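Rab GDP dissociation inhibitor alpha (Naegleria fowleri, PDB 6C87) binds prenylated Rab GTPases in their GDP-bound form, slowing GDP release and carrying them between membranes and cytosol. Local coordinates at the interface of chains A and B. Residues are numbered along the deposited sequence; one frame, centred on the assembly and turned at random. Chains: chain A/B, Rab GDP dissociation inhibitor alpha.

The interface of chains A and B. Residues chain A 100, 111, 228-229; chain B 227-229.
A:Arg100 meets the C-terminal end of helix 212-229 of chain B at B:Asn227. From CB the arginine chain runs extended from CG to NE, crossing the asparagine obliquely, so that its flat end lies over the amide. CG comes nearest B:Asn227 OD1 (4.1 Å), and CD lies 3.8 Å from B:Asn227 CG. NE is 3.5 Å from B:Asn227 CB and a little further from the amide carbon CG. CZ packs on B:Asn227 CB, which lies against one guanidinium face, off toward its rim. Guanidinium and amide planes are 10° apart, which supports a stack. At the tip, NH2 donates a hydrogen bond to B:Asn227 O (3.0 Å); the 134° angle at hydrogen, with the donor above the carbonyl plane, marks it as bent. NE reaches the same oxygen through water 1, which lies at the guanidinium edge in plane, so this carbonyl is held directly and through water.

A:Tyr229 slides antiparallel past B:Met228. Its phenol OH donates to B:Met228 O (3.2 Å), while B:Met228 CE covers the rim of one ring face. The two Tyr229 rings meet edge-to-face, with planes at 89° and A:Tyr229 CE1 3.4 Å from B:Tyr229 CE1. Beside them, A:Met228 CE touches B:Met228 SD at 3.5 Å. A:Phe111 N closes the patch with a backbone bond to B:Tyr229 O.

Chain A thus gathers carbonyls from the last turn of the partner helix. The patch joins two copies in the deposited assembly, which may or may not pair in the cell.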
# COMPACT_ATOMS: atom_id res chain seq x y z
N ARG A 100 -11.06 5.07 15.76
CA ARG A 100 -10.80 3.70 16.16
C ARG A 100 -9.31 3.42 16.28
O ARG A 100 -8.88 2.68 17.17
CB ARG A 100 -11.45 2.72 15.18
CG ARG A 100 -12.93 2.48 15.42
CD ARG A 100 -13.59 1.73 14.27
NE ARG A 100 -15.04 1.83 14.33
CZ ARG A 100 -15.87 1.50 13.34
NH1 ARG A 100 -15.38 1.04 12.19
NH2 ARG A 100 -17.18 1.63 13.50
N PHE A 111 -21.78 5.98 20.93
CA PHE A 111 -22.30 6.63 19.73
C PHE A 111 -23.75 6.23 19.56
O PHE A 111 -24.09 5.04 19.65
CB PHE A 111 -21.49 6.25 18.49
CG PHE A 111 -20.13 6.89 18.43
CD1 PHE A 111 -20.01 8.25 18.20
CD2 PHE A 111 -18.98 6.15 18.62
CE1 PHE A 111 -18.76 8.86 18.15
CE2 PHE A 111 -17.73 6.75 18.57
CZ PHE A 111 -17.62 8.10 18.34
N MET A 228 -27.27 -0.30 8.53
CA MET A 228 -26.70 -0.80 9.78
C MET A 228 -27.35 -0.14 10.99
O MET A 228 -27.59 -0.80 12.01
CB MET A 228 -25.19 -0.60 9.78
CG MET A 228 -24.44 -1.78 9.19
SD MET A 228 -22.66 -1.63 9.36
CE MET A 228 -22.45 -1.77 11.13
N TYR A 229 -27.63 1.16 10.89
CA TYR A 229 -28.20 1.93 11.98
C TYR A 229 -29.66 2.27 11.77
O TYR A 229 -30.33 2.68 12.73
CB TYR A 229 -27.35 3.20 12.22
CG TYR A 229 -25.91 2.84 12.52
CD1 TYR A 229 -25.47 2.73 13.83
CD2 TYR A 229 -25.01 2.51 11.51
CE1 TYR A 229 -24.17 2.36 14.13
CE2 TYR A 229 -23.71 2.13 11.80
CZ TYR A 229 -23.29 2.06 13.11
OH TYR A 229 -22.00 1.69 13.42
N ASN B 227 -17.46 -2.12 17.73
CA ASN B 227 -17.19 -0.87 17.04
C ASN B 227 -18.46 -0.12 16.62
O ASN B 227 -18.34 1.03 16.17
CB ASN B 227 -16.33 -1.09 15.79
CG ASN B 227 -14.86 -1.28 16.11
OD1 ASN B 227 -14.38 -0.88 17.18
ND2 ASN B 227 -14.12 -1.88 15.18
N MET B 228 -19.64 -0.73 16.70
CA MET B 228 -20.83 -0.07 16.17
C MET B 228 -21.30 1.06 17.08
O MET B 228 -21.58 2.17 16.60
CB MET B 228 -21.95 -1.08 15.99
CG MET B 228 -21.92 -1.77 14.65
SD MET B 228 -23.42 -2.71 14.34
CE MET B 228 -24.61 -1.39 14.11
N TYR B 229 -21.43 0.80 18.38
CA TYR B 229 -21.86 1.81 19.33
C TYR B 229 -20.87 2.04 20.46
O TYR B 229 -20.86 3.12 21.04
CB TYR B 229 -23.21 1.43 19.96
CG TYR B 229 -24.24 0.99 18.94
CD1 TYR B 229 -24.75 1.86 17.99
CD2 TYR B 229 -24.67 -0.33 18.92
CE1 TYR B 229 -25.67 1.44 17.06
CE2 TYR B 229 -25.58 -0.76 18.00
CZ TYR B 229 -26.08 0.12 17.07
OH TYR B 229 -27.00 -0.34 16.15
O HOH W 1 -16.30 3.06 16.68